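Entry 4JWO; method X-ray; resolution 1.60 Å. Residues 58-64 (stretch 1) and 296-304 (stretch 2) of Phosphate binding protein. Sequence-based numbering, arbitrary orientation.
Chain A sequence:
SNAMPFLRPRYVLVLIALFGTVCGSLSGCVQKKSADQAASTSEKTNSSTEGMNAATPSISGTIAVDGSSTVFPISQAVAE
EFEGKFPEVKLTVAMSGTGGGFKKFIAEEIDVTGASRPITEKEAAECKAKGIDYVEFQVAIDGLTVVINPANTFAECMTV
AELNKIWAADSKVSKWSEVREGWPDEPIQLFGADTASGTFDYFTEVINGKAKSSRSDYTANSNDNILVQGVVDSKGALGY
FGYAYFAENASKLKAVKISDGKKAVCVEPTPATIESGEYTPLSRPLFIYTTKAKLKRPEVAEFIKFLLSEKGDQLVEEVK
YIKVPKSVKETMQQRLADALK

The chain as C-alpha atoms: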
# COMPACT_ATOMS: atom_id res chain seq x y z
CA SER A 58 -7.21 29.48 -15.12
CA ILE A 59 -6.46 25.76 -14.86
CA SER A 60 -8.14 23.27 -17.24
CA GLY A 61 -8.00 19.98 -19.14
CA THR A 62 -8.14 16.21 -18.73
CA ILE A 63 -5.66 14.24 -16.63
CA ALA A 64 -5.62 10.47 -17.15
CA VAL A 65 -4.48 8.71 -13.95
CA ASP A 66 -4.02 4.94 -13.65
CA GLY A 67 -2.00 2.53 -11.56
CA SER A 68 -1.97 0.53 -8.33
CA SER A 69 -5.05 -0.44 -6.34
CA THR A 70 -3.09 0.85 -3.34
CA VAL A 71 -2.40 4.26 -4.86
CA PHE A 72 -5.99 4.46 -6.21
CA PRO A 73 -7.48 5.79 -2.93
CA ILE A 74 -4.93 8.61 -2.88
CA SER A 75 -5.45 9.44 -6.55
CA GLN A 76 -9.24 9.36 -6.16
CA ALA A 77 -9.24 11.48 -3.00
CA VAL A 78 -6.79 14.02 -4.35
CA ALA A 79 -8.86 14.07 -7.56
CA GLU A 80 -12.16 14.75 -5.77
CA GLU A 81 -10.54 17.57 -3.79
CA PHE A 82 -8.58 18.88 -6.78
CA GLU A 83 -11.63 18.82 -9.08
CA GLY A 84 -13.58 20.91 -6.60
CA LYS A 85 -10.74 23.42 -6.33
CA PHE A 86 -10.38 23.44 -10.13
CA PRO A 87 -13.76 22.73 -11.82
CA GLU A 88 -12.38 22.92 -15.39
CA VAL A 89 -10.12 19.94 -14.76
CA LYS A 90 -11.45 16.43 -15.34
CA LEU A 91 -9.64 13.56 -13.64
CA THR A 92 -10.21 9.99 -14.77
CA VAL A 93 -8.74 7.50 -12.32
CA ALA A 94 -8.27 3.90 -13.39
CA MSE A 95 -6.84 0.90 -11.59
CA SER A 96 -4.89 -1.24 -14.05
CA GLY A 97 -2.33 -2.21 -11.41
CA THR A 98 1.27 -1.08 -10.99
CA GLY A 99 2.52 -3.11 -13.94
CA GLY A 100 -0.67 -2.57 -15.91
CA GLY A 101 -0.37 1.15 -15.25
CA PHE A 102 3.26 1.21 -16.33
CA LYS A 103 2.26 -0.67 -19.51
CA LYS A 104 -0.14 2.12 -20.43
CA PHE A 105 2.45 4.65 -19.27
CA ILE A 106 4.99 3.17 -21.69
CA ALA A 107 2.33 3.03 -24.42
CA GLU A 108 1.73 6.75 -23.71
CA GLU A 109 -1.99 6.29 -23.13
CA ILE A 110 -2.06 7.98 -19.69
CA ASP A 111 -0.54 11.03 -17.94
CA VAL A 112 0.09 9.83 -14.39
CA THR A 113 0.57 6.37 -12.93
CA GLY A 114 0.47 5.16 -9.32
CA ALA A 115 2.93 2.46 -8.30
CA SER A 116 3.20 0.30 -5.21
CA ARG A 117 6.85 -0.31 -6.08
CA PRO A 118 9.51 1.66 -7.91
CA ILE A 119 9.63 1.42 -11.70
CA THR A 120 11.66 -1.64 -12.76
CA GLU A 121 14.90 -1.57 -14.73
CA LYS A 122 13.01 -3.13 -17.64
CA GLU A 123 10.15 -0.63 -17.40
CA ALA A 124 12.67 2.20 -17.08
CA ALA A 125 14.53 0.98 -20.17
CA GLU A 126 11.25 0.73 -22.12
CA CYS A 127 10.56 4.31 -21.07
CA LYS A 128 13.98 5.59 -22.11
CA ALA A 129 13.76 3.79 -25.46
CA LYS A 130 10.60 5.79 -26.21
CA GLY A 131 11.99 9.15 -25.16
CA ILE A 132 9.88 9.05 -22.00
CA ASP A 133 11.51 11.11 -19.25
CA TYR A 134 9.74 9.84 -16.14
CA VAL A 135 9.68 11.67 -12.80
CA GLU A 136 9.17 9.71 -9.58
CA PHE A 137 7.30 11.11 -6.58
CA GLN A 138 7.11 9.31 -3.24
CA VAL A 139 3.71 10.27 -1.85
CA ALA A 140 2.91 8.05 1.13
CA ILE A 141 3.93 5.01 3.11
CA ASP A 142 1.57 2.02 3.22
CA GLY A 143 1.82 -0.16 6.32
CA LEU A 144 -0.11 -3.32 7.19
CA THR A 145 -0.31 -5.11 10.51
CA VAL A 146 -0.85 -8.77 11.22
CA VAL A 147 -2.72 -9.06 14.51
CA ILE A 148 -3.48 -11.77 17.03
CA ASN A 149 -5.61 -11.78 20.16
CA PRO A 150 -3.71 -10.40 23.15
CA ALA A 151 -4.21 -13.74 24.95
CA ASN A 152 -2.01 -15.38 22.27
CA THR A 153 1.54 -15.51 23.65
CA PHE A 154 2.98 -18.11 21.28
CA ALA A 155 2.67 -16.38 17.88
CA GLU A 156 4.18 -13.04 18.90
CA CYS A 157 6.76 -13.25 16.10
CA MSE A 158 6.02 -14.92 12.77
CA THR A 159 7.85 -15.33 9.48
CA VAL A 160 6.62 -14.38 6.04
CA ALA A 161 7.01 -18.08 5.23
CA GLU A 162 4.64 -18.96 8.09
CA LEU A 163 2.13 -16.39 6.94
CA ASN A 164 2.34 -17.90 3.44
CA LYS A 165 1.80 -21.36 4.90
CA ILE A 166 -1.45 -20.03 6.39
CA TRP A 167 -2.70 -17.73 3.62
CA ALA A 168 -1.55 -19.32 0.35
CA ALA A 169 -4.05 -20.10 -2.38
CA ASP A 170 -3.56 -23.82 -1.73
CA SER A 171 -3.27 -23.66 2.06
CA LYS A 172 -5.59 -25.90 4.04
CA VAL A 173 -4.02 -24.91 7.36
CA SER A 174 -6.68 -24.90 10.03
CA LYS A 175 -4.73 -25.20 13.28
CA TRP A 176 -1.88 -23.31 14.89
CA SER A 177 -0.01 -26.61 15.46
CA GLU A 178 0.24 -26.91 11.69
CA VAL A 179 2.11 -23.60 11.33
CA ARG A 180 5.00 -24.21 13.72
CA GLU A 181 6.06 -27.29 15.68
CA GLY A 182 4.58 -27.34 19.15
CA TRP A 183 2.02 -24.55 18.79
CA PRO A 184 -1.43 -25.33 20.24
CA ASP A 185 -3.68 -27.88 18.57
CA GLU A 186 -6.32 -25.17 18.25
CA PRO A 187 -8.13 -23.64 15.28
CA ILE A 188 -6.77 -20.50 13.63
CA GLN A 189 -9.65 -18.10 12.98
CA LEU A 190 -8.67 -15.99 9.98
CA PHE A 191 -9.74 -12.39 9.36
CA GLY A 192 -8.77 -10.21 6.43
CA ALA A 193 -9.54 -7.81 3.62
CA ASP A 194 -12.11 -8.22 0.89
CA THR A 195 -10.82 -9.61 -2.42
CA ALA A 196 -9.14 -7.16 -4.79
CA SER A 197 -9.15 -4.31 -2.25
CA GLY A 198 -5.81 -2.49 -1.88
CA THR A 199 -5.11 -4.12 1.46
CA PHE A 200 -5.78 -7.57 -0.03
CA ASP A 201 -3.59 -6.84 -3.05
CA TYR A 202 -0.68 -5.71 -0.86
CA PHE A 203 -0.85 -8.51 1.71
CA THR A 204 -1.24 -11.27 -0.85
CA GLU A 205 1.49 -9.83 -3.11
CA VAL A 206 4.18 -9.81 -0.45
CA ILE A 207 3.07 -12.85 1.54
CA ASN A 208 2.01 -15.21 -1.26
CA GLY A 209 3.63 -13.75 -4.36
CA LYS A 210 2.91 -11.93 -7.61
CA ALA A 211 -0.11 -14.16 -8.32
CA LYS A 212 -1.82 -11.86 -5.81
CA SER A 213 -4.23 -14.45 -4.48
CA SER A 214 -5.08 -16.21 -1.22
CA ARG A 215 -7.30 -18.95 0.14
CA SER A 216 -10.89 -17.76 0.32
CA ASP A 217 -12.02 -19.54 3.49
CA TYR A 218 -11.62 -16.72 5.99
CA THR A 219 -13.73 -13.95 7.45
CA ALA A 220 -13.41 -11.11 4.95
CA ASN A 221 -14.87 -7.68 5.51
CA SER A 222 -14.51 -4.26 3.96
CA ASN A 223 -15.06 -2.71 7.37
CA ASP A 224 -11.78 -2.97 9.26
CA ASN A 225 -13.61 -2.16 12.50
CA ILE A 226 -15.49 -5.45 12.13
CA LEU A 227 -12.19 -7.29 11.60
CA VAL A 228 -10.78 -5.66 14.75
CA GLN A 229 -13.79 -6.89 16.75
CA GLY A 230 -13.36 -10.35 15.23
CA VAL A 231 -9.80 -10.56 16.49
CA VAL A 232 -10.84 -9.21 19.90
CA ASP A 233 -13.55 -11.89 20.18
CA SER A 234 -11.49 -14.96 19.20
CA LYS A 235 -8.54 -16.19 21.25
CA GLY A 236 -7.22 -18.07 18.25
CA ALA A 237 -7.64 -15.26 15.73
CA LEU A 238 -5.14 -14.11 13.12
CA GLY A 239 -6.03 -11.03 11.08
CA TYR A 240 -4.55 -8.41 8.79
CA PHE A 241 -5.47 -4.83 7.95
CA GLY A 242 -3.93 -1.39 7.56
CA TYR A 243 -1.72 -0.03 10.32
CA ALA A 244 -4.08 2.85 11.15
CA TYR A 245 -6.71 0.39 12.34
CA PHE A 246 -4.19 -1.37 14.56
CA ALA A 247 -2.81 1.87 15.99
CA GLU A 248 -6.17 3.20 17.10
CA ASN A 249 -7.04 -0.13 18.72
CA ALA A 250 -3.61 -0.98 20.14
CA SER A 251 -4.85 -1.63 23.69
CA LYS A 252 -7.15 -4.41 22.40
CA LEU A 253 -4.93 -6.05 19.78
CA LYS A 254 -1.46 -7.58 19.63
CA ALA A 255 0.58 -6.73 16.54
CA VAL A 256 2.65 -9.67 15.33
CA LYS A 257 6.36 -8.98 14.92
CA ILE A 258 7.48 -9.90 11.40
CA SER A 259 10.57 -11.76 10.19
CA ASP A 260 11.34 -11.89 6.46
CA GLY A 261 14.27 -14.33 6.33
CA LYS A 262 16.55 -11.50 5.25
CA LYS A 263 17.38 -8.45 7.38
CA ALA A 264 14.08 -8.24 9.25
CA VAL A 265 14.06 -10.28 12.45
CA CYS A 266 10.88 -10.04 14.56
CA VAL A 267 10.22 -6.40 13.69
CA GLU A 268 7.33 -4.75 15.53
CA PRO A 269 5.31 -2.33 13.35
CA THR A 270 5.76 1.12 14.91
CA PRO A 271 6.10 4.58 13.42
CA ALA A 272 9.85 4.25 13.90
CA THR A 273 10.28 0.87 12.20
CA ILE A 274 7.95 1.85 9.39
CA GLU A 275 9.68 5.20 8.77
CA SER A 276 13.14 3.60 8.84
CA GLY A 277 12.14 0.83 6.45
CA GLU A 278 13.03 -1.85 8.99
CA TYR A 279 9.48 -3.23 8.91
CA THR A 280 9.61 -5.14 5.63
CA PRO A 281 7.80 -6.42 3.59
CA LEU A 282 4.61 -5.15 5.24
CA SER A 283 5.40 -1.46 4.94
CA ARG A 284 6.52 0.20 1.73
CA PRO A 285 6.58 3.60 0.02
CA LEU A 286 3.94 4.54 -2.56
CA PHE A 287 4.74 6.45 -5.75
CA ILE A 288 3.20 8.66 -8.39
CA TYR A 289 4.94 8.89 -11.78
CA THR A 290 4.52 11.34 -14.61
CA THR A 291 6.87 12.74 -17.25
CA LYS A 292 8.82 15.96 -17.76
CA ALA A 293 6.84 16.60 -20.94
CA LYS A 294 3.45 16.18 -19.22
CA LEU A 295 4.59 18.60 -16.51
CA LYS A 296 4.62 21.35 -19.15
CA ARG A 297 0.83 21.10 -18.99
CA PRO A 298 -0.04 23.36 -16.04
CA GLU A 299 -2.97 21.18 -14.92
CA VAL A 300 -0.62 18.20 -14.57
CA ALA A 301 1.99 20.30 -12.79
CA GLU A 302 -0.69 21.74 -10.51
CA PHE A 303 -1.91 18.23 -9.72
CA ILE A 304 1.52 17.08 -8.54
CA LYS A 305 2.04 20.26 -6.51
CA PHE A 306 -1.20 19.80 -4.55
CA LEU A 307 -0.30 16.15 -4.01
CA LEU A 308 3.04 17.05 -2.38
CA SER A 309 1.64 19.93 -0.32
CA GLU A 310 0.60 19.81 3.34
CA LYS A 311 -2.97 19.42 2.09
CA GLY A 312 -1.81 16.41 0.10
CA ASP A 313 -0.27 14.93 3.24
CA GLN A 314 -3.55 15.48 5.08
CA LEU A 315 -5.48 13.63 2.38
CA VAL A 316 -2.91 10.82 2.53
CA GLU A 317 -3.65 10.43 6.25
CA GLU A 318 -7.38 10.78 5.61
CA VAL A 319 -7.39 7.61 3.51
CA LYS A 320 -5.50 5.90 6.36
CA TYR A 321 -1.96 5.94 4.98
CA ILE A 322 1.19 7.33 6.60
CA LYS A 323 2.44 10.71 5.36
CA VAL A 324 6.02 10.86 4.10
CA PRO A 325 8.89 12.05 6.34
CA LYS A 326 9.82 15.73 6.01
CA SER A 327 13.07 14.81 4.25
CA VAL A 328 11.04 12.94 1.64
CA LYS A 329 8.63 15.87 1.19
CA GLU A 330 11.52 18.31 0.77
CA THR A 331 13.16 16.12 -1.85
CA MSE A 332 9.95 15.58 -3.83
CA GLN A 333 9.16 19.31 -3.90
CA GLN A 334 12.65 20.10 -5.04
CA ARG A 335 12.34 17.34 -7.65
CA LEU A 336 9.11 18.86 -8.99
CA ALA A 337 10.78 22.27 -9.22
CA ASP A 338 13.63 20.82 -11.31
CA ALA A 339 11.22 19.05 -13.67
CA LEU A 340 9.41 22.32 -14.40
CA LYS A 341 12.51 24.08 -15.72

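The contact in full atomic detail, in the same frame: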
# COMPACT_ATOMS: atom_id res chain seq x y z
N SER A 58 -6.60 30.26 -14.06
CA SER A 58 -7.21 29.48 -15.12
C SER A 58 -6.50 28.15 -15.35
O SER A 58 -5.54 28.08 -16.12
N ILE A 59 -6.98 27.11 -14.69
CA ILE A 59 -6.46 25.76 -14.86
C ILE A 59 -7.53 24.86 -15.49
O ILE A 59 -8.68 24.86 -15.05
CB ILE A 59 -5.99 25.16 -13.51
CG1 ILE A 59 -4.68 25.81 -13.06
CG2 ILE A 59 -5.79 23.67 -13.62
CD1 ILE A 59 -3.54 25.64 -14.05
N SER A 60 -7.16 24.10 -16.53
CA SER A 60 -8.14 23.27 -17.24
C SER A 60 -7.54 22.06 -17.95
O SER A 60 -6.33 21.96 -18.15
CB SER A 60 -8.89 24.12 -18.26
OG SER A 60 -8.06 24.44 -19.36
N GLY A 61 -8.41 21.13 -18.35
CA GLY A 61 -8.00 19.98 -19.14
C GLY A 61 -8.30 18.64 -18.50
O GLY A 61 -8.83 18.55 -17.40
N THR A 62 -7.94 17.57 -19.22
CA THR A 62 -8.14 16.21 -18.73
C THR A 62 -6.81 15.61 -18.29
O THR A 62 -5.81 15.72 -19.00
CB THR A 62 -8.75 15.31 -19.82
OG1 THR A 62 -9.95 15.93 -20.32
CG2 THR A 62 -9.09 13.94 -19.25
N ILE A 63 -6.81 14.98 -17.12
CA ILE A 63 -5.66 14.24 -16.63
C ILE A 63 -6.06 12.77 -16.51
O ILE A 63 -6.99 12.44 -15.78
CB ILE A 63 -5.21 14.76 -15.25
CG1 ILE A 63 -5.06 16.28 -15.27
CG2 ILE A 63 -3.89 14.10 -14.83
CD1 ILE A 63 -4.84 16.88 -13.90
N ALA A 64 -5.37 11.90 -17.24
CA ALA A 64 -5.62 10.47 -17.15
C ALA A 64 -4.68 9.84 -16.13
O ALA A 64 -3.47 9.78 -16.35
CB ALA A 64 -5.42 9.82 -18.52
N LYS A 296 4.74 20.08 -18.44
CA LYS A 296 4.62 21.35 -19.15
C LYS A 296 3.16 21.79 -19.19
O LYS A 296 2.86 22.98 -19.32
CB LYS A 296 5.16 21.24 -20.58
CG LYS A 296 6.67 21.13 -20.68
CD LYS A 296 7.10 20.93 -22.13
CE LYS A 296 8.59 20.67 -22.24
NZ LYS A 296 9.40 21.89 -21.96
N ARG A 297 2.26 20.82 -19.09
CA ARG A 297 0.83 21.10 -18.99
C ARG A 297 0.55 21.54 -17.56
O ARG A 297 0.76 20.78 -16.63
CB ARG A 297 0.00 19.86 -19.34
CG ARG A 297 0.10 19.41 -20.80
CD ARG A 297 -0.44 18.00 -21.00
NE ARG A 297 -1.65 17.78 -20.20
CZ ARG A 297 -2.23 16.59 -20.04
NH1 ARG A 297 -1.72 15.52 -20.63
NH2 ARG A 297 -3.32 16.48 -19.30
N PRO A 298 0.09 22.79 -17.39
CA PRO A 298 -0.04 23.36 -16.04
C PRO A 298 -1.03 22.63 -15.14
O PRO A 298 -0.89 22.68 -13.92
CB PRO A 298 -0.50 24.80 -16.31
CG PRO A 298 -0.08 25.08 -17.73
CD PRO A 298 -0.27 23.77 -18.43
N GLU A 299 -2.02 21.95 -15.72
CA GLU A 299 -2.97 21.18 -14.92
C GLU A 299 -2.32 19.91 -14.33
O GLU A 299 -2.70 19.45 -13.25
CB GLU A 299 -4.24 20.84 -15.72
CG GLU A 299 -4.10 19.70 -16.72
CD GLU A 299 -3.61 20.16 -18.08
OE1 GLU A 299 -3.14 21.32 -18.18
OE2 GLU A 299 -3.69 19.38 -19.05
N VAL A 300 -1.35 19.36 -15.05
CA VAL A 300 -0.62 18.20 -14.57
C VAL A 300 0.36 18.64 -13.50
O VAL A 300 0.47 18.01 -12.44
CB VAL A 300 0.13 17.49 -15.71
CG1 VAL A 300 1.06 16.42 -15.17
CG2 VAL A 300 -0.86 16.89 -16.70
N ALA A 301 1.07 19.73 -13.77
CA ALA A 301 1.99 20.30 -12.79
C ALA A 301 1.26 20.69 -11.51
O ALA A 301 1.72 20.40 -10.41
CB ALA A 301 2.71 21.49 -13.38
N GLU A 302 0.12 21.35 -11.66
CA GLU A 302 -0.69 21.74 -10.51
C GLU A 302 -1.18 20.54 -9.71
O GLU A 302 -1.32 20.61 -8.49
CB GLU A 302 -1.88 22.60 -10.95
CG GLU A 302 -2.50 23.38 -9.83
CD GLU A 302 -1.48 24.20 -9.06
OE1 GLU A 302 -0.57 24.77 -9.70
OE2 GLU A 302 -1.58 24.25 -7.82
N PHE A 303 -1.44 19.43 -10.40
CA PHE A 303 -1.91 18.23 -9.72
C PHE A 303 -0.82 17.63 -8.83
O PHE A 303 -1.10 17.19 -7.71
CB PHE A 303 -2.39 17.18 -10.72
CG PHE A 303 -2.83 15.89 -10.08
CD1 PHE A 303 -3.98 15.84 -9.31
CD2 PHE A 303 -2.08 14.73 -10.23
CE1 PHE A 303 -4.39 14.66 -8.71
CE2 PHE A 303 -2.49 13.54 -9.63
CZ PHE A 303 -3.64 13.51 -8.88
N ILE A 304 0.41 17.61 -9.32
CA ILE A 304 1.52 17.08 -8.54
C ILE A 304 1.83 17.98 -7.35
O ILE A 304 2.08 17.49 -6.25
CB ILE A 304 2.79 16.88 -9.40
CG1 ILE A 304 2.53 15.86 -10.51
CG2 ILE A 304 3.95 16.41 -8.53
CD1 ILE A 304 2.20 14.47 -10.01
O HOH W 1 -5.91 18.07 -20.91

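The first residue to touch the helix that begins at P298 is I59, whose CA-to-CB bond points toward it. Its CD1 lies 3.9 Å from P298 CB, and its CG2 packs 3.8 Å from CB of E299, so this isoleucine covers the aliphatic base of the glutamate as well as the proline. The CA-to-CB bond of S60 points away, and the residue meets the helix through its backbone: S60 O sits 3.3 Å from E299 OE1, but both are acceptors and no hydrogen bond joins them. At G61 the lack of a side chain is essential, since a CB there would come 2.9 Å from E299 OE2 and, at phi 121°, would also press against the preceding carbonyl.

The CA-to-CB bond of T62 likewise points away, leaving its main chain to face a polar cluster. R297 and E299 form a salt bridge, R297 NE to E299 OE2 at 2.8 Å, and the guanidinium presents its edge to the strand, R297 NH2 being 2.6 Å from T62 O. A water accepts from T62 N (2.7 Å) and donates to E299 OE2 (3.2 Å), linking strand to helix.

I63 closes the contact with its aliphatic side chain. Although its CA-to-CB bond points sideways, its extended side chain brings CD1 to 4.0 Å from F303 CB and also to 3.4 Å from the carbonyl E299 O.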